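Local atomic coordinates of putative creatinine amidohydrolase (PDB entry 3LUB), a protein that probably hydrolyses carbon-nitrogen bonds in linear amides, as a zinc-dependent member of the creatininase superfamily. Residues I24-E32 against L114-F125. Numbering follows the deposited sequence.
Sequences IILPWGATE and LLILSGHGGNNF. With ZN (zinc ion), chain B; EDO (1,2-ethanediol), chain C.
W28 lays one face of its indole over the rim of F125, whose CZ comes within 3.6 Å of W28 CD2. The planes stand 58° apart, and I116 CG2 covers a phenyl face while meeting W28 CB. With CG anti to the backbone N (chi1 -161°), the indole swings out over F125, giving CZ and CE1 a broad flat surface; its NE1 reaches the carbonyl of F74. L26 continues this face toward L114, its CB 3.8 Å from L114 CD1, and helix 92-108 packs over it; branched I25 and leucines L115 and L117 fill the other face beneath helix 226-249.

Strands 23-28 and 113-118 are the two central strands of the parallel sheet in this creatininase fold. Backbone hydrogen bonds form a ladder from L115 N to I24 O (2.8 Å) up to G119 N to W28 O; beyond the last rung both segments leave the sheet, and E32 and H120 reach the metal site.

There N123, held by A76 and Q95 at its OD1, gives ND2 to G29 O at 3.1 Å with the acceptor in its amide plane. Small S118 donates OG to H120 O, which N123 N reaches from the opposite face. A30, its methyl small enough to fit, makes a CH-pi contact over one face of the H120 imidazole and G122 N lies over the other; NE2 bonds to A76 O, consistent with a ring fixed so that ND1 faces zinc (2.3 Å). Extended E32 brings OE1 to the same ion, its carboxylate 88° from the imidazole plane; D43 and a water are further ligands, and Q81 holds OE2.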
ATOM      1  N   ILE F  24       5.135 -28.261   4.465  1.00 20.41           N
ATOM      2  CA  ILE F  24       5.624 -27.247   5.427  1.00 18.44           C
ATOM      3  C   ILE F  24       4.468 -26.894   6.351  1.00 17.98           C
ATOM      4  O   ILE F  24       3.326 -26.738   5.927  1.00 18.52           O
ATOM      5  CB  ILE F  24       6.145 -25.936   4.718  1.00 18.78           C
ATOM      6  CG1 ILE F  24       7.100 -26.257   3.532  1.00 22.14           C
ATOM      7  CG2 ILE F  24       6.734 -24.933   5.724  1.00 15.61           C
ATOM      8  CD1 ILE F  24       8.215 -27.227   3.822  1.00 22.20           C
ATOM      9  N   ILE F  25       4.755 -26.768   7.634  1.00 17.81           N
ATOM     10  CA  ILE F  25       3.735 -26.401   8.620  1.00 19.41           C
ATOM     11  C   ILE F  25       4.141 -25.079   9.210  1.00 16.78           C
ATOM     12  O   ILE F  25       5.249 -24.948   9.703  1.00 17.79           O
ATOM     13  CB  ILE F  25       3.588 -27.420   9.775  1.00 21.24           C
ATOM     14  CG1 ILE F  25       3.752 -28.883   9.277  1.00 23.60           C
ATOM     15  CG2 ILE F  25       2.316 -27.189  10.422  1.00 15.04           C
ATOM     16  CD1 ILE F  25       2.857 -29.259   8.218  1.00 30.14           C
ATOM     17  N   LEU F  26       3.260 -24.089   9.123  1.00 17.38           N
ATOM     18  CA  LEU F  26       3.495 -22.789   9.711  1.00 17.49           C
ATOM     19  C   LEU F  26       2.602 -22.596  10.938  1.00 18.03           C
ATOM     20  O   LEU F  26       1.401 -22.359  10.797  1.00 19.07           O
ATOM     21  CB  LEU F  26       3.249 -21.691   8.668  1.00 18.73           C
ATOM     22  CG  LEU F  26       3.506 -20.225   9.038  1.00 17.03           C
ATOM     23  CD1 LEU F  26       4.985 -20.049   9.381  1.00 10.71           C
ATOM     24  CD2 LEU F  26       3.061 -19.313   7.879  1.00 15.65           C
ATOM     25  N   PRO F  27       3.174 -22.725  12.154  1.00 18.35           N
ATOM     26  CA  PRO F  27       2.393 -22.369  13.314  1.00 18.28           C
ATOM     27  C   PRO F  27       2.233 -20.826  13.391  1.00 18.70           C
ATOM     28  O   PRO F  27       3.179 -20.074  13.135  1.00 18.21           O
ATOM     29  CB  PRO F  27       3.198 -22.946  14.500  1.00 18.89           C
ATOM     30  CG  PRO F  27       4.302 -23.766  13.888  1.00 19.76           C
ATOM     31  CD  PRO F  27       4.519 -23.182  12.525  1.00 20.07           C
ATOM     32  N   TRP F  28       1.015 -20.375  13.674  1.00 18.75           N
ATOM     33  CA  TRP F  28       0.739 -18.958  13.712  1.00 17.27           C
ATOM     34  C   TRP F  28      -0.055 -18.672  14.955  1.00 16.57           C
ATOM     35  O   TRP F  28      -1.189 -19.208  15.166  1.00 16.98           O
ATOM     36  CB  TRP F  28      -0.006 -18.537  12.449  1.00 16.76           C
ATOM     37  CG  TRP F  28       0.057 -17.100  12.178  1.00 15.35           C
ATOM     38  CD1 TRP F  28      -0.194 -16.094  13.063  1.00 15.30           C
ATOM     39  CD2 TRP F  28       0.403 -16.473  10.943  1.00 13.93           C
ATOM     40  NE1 TRP F  28      -0.052 -14.883  12.452  1.00 16.73           N
ATOM     41  CE2 TRP F  28       0.303 -15.076  11.149  1.00 15.12           C
ATOM     42  CE3 TRP F  28       0.746 -16.952   9.673  1.00 11.18           C
ATOM     43  CZ2 TRP F  28       0.559 -14.142  10.138  1.00 14.49           C
ATOM     44  CZ3 TRP F  28       0.996 -16.043   8.681  1.00 16.71           C
ATOM     45  CH2 TRP F  28       0.909 -14.640   8.915  1.00 18.06           C
ATOM     46  N   GLY F  29       0.563 -17.853  15.797  1.00 16.22           N
ATOM     47  CA  GLY F  29       0.069 -17.543  17.105  1.00 16.87           C
ATOM     48  C   GLY F  29      -0.328 -16.097  17.335  1.00 16.95           C
ATOM     49  O   GLY F  29      -0.982 -15.478  16.505  1.00 17.03           O
ATOM     50  N   ALA F  30       0.023 -15.611  18.508  1.00 17.12           N
ATOM     51  CA  ALA F  30      -0.321 -14.282  18.993  1.00 17.08           C
ATOM     52  C   ALA F  30       0.572 -14.017  20.195  1.00 17.53           C
ATOM     53  O   ALA F  30       1.077 -14.966  20.806  1.00 18.60           O
ATOM     54  CB  ALA F  30      -1.825 -14.199  19.412  1.00 14.70           C
ATOM     55  N   THR F  31       0.748 -12.731  20.513  1.00 19.05           N
ATOM     56  CA  THR F  31       1.386 -12.246  21.731  1.00 18.40           C
ATOM     57  C   THR F  31       0.256 -11.556  22.551  1.00 20.01           C
ATOM     58  O   THR F  31      -0.184 -10.429  22.260  1.00 18.92           O
ATOM     59  CB  THR F  31       2.574 -11.328  21.367  1.00 18.63           C
ATOM     60  OG1 THR F  31       3.436 -12.022  20.435  1.00 17.87           O
ATOM     61  CG2 THR F  31       3.384 -10.848  22.616  1.00 14.28           C
ATOM     62  N   GLU F  32      -0.219 -12.260  23.575  1.00 20.14           N
ATOM     63  CA  GLU F  32      -1.556 -12.050  24.113  1.00 20.40           C
ATOM     64  C   GLU F  32      -1.652 -12.566  25.536  1.00 20.95           C
ATOM     65  O   GLU F  32      -1.335 -13.715  25.787  1.00 21.18           O
ATOM     66  CB  GLU F  32      -2.584 -12.802  23.259  1.00 17.96           C
ATOM     67  CG  GLU F  32      -4.040 -12.522  23.604  1.00 20.65           C
ATOM     68  CD  GLU F  32      -5.015 -13.434  22.894  1.00 23.66           C
ATOM     69  OE1 GLU F  32      -4.604 -14.570  22.549  1.00 22.59           O
ATOM     70  OE2 GLU F  32      -6.189 -13.038  22.694  1.00 22.23           O
ATOM     71  N   LEU F 114       1.641 -26.144   1.984  1.00 18.84           N
ATOM     72  CA  LEU F 114       1.801 -25.483   3.270  1.00 18.64           C
ATOM     73  C   LEU F 114       0.531 -25.603   4.063  1.00 17.92           C
ATOM     74  O   LEU F 114      -0.553 -25.384   3.534  1.00 19.13           O
ATOM     75  CB  LEU F 114       2.141 -23.979   3.046  1.00 19.99           C
ATOM     76  CG  LEU F 114       2.209 -23.018   4.233  1.00 15.90           C
ATOM     77  CD1 LEU F 114       3.395 -23.292   5.185  1.00 11.93           C
ATOM     78  CD2 LEU F 114       2.246 -21.548   3.746  1.00 18.03           C
ATOM     79  N   LEU F 115       0.651 -25.949   5.343  1.00 18.23           N
ATOM     80  CA  LEU F 115      -0.460 -25.848   6.276  1.00 17.17           C
ATOM     81  C   LEU F 115      -0.150 -24.772   7.283  1.00 17.42           C
ATOM     82  O   LEU F 115       0.895 -24.823   7.925  1.00 18.38           O
ATOM     83  CB  LEU F 115      -0.706 -27.157   7.009  1.00 17.92           C
ATOM     84  CG  LEU F 115      -1.806 -27.075   8.078  1.00 18.73           C
ATOM     85  CD1 LEU F 115      -3.154 -27.010   7.394  1.00 16.44           C
ATOM     86  CD2 LEU F 115      -1.727 -28.176   9.089  1.00 18.35           C
ATOM     87  N   ILE F 116      -1.070 -23.823   7.429  1.00 17.13           N
ATOM     88  CA  ILE F 116      -1.038 -22.848   8.514  1.00 17.69           C
ATOM     89  C   ILE F 116      -1.804 -23.428   9.702  1.00 18.40           C
ATOM     90  O   ILE F 116      -2.994 -23.666   9.593  1.00 17.72           O
ATOM     91  CB  ILE F 116      -1.663 -21.464   8.123  1.00 18.57           C
ATOM     92  CG1 ILE F 116      -0.982 -20.893   6.858  1.00 19.55           C
ATOM     93  CG2 ILE F 116      -1.526 -20.503   9.286  1.00 12.55           C
ATOM     94  CD1 ILE F 116      -1.769 -19.803   6.123  1.00 17.83           C
ATOM     95  N   LEU F 117      -1.092 -23.714  10.803  1.00 17.59           N
ATOM     96  CA  LEU F 117      -1.726 -24.240  12.004  1.00 17.14           C
ATOM     97  C   LEU F 117      -1.816 -23.122  13.048  1.00 17.62           C
ATOM     98  O   LEU F 117      -0.825 -22.764  13.698  1.00 17.45           O
ATOM     99  CB  LEU F 117      -0.953 -25.455  12.556  1.00 16.58           C
ATOM    100  CG  LEU F 117      -1.598 -26.226  13.724  1.00 18.46           C
ATOM    101  CD1 LEU F 117      -2.986 -26.767  13.365  1.00 14.28           C
ATOM    102  CD2 LEU F 117      -0.695 -27.354  14.196  1.00 16.13           C
ATOM    103  N   SER F 118      -3.010 -22.558  13.187  1.00 18.14           N
ATOM    104  CA  SER F 118      -3.194 -21.418  14.049  1.00 18.54           C
ATOM    105  C   SER F 118      -3.487 -21.842  15.489  1.00 20.34           C
ATOM    106  O   SER F 118      -4.187 -22.799  15.754  1.00 20.31           O
ATOM    107  CB  SER F 118      -4.309 -20.483  13.532  1.00 16.74           C
ATOM    108  OG  SER F 118      -4.372 -19.278  14.311  1.00 19.25           O
ATOM    109  N   GLY F 119      -2.954 -21.053  16.421  1.00 21.35           N
ATOM    110  CA  GLY F 119      -3.244 -21.185  17.836  1.00 20.36           C
ATOM    111  C   GLY F 119      -4.168 -20.109  18.331  1.00 19.94           C
ATOM    112  O   GLY F 119      -4.542 -20.134  19.488  1.00 21.28           O
ATOM    113  N   HIS F 120      -4.555 -19.179  17.465  1.00 19.62           N
ATOM    114  CA  HIS F 120      -5.349 -18.033  17.876  1.00 21.22           C
ATOM    115  C   HIS F 120      -6.613 -17.884  17.002  1.00 22.11           C
ATOM    116  O   HIS F 120      -6.533 -17.730  15.804  1.00 23.46           O
ATOM    117  CB  HIS F 120      -4.455 -16.794  17.856  1.00 18.81           C
ATOM    118  CG  HIS F 120      -5.165 -15.507  18.132  1.00 21.97           C
ATOM    119  ND1 HIS F 120      -5.889 -15.283  19.280  1.00 22.71           N
ATOM    120  CD2 HIS F 120      -5.251 -14.364  17.403  1.00 21.29           C
ATOM    121  CE1 HIS F 120      -6.396 -14.062  19.245  1.00 25.13           C
ATOM    122  NE2 HIS F 120      -6.036 -13.489  18.110  1.00 21.11           N
ATOM    123  N   GLY F 121      -7.781 -17.962  17.622  1.00 22.80           N
ATOM    124  CA  GLY F 121      -9.050 -17.891  16.895  1.00 22.85           C
ATOM    125  C   GLY F 121      -9.356 -16.544  16.238  1.00 23.37           C
ATOM    126  O   GLY F 121     -10.169 -16.476  15.334  1.00 24.76           O
ATOM    127  N   GLY F 122      -8.676 -15.487  16.686  1.00 23.67           N
ATOM    128  CA  GLY F 122      -8.713 -14.161  16.075  1.00 22.90           C
ATOM    129  C   GLY F 122      -8.050 -14.079  14.722  1.00 22.80           C
ATOM    130  O   GLY F 122      -8.356 -13.170  13.970  1.00 22.80           O
ATOM    131  N   ASN F 123      -7.164 -15.031  14.407  1.00 22.06           N
ATOM    132  CA  ASN F 123      -6.563 -15.114  13.087  1.00 21.63           C
ATOM    133  C   ASN F 123      -7.514 -15.755  12.060  1.00 22.13           C
ATOM    134  O   ASN F 123      -8.167 -16.759  12.328  1.00 21.50           O
ATOM    135  CB  ASN F 123      -5.243 -15.903  13.121  1.00 19.91           C
ATOM    136  CG  ASN F 123      -4.200 -15.298  14.046  1.00 21.25           C
ATOM    137  OD1 ASN F 123      -4.185 -14.070  14.292  1.00 15.97           O
ATOM    138  ND2 ASN F 123      -3.290 -16.152  14.549  1.00 13.84           N
ATOM    139  N   ASN F 124      -7.573 -15.147  10.886  1.00 21.29           N
ATOM    140  CA  ASN F 124      -8.420 -15.582   9.773  1.00 22.29           C
ATOM    141  C   ASN F 124      -7.589 -15.497   8.495  1.00 20.57           C
ATOM    142  O   ASN F 124      -7.069 -14.449   8.182  1.00 21.05           O
ATOM    143  CB  ASN F 124      -9.658 -14.679   9.684  1.00 23.84           C
ATOM    144  CG  ASN F 124     -10.622 -14.871  10.866  1.00 29.72           C
ATOM    145  OD1 ASN F 124     -11.184 -15.955  11.038  1.00 39.00           O
ATOM    146  ND2 ASN F 124     -10.821 -13.818  11.677  1.00 29.62           N
ATOM    147  N   PHE F 125      -7.441 -16.623   7.796  1.00 20.09           N
ATOM    148  CA  PHE F 125      -6.541 -16.749   6.678  1.00 19.15           C
ATOM    149  C   PHE F 125      -7.205 -17.032   5.342  1.00 19.00           C
ATOM    150  O   PHE F 125      -6.502 -17.186   4.350  1.00 19.47           O
ATOM    151  CB  PHE F 125      -5.517 -17.878   6.955  1.00 20.84           C
ATOM    152  CG  PHE F 125      -4.661 -17.616   8.148  1.00 20.17           C
ATOM    153  CD1 PHE F 125      -3.620 -16.699   8.073  1.00 20.68           C
ATOM    154  CD2 PHE F 125      -4.917 -18.241   9.364  1.00 16.70           C
ATOM    155  CE1 PHE F 125      -2.837 -16.400   9.203  1.00 15.13           C
ATOM    156  CE2 PHE F 125      -4.137 -17.938  10.495  1.00 17.08           C
ATOM    157  CZ  PHE F 125      -3.095 -17.013  10.394  1.00 16.68           C
TER
HETATM  158 ZN    ZN B 301      -5.602 -16.209  21.371  1.00 34.65          ZN
HETATM  159  C1  EDO C 256       5.910  -9.933  18.781  1.00 31.49           C
HETATM  160  O1  EDO C 256       5.873 -10.877  19.859  1.00 38.52           O
HETATM  161  C2  EDO C 256       7.368  -9.613  18.478  1.00 34.92           C
HETATM  162  O2  EDO C 256       7.934  -8.817  19.538  1.00 36.96           O
HETATM  163  O   HOH W   1      -6.574 -18.062  22.678  1.00 27.58           O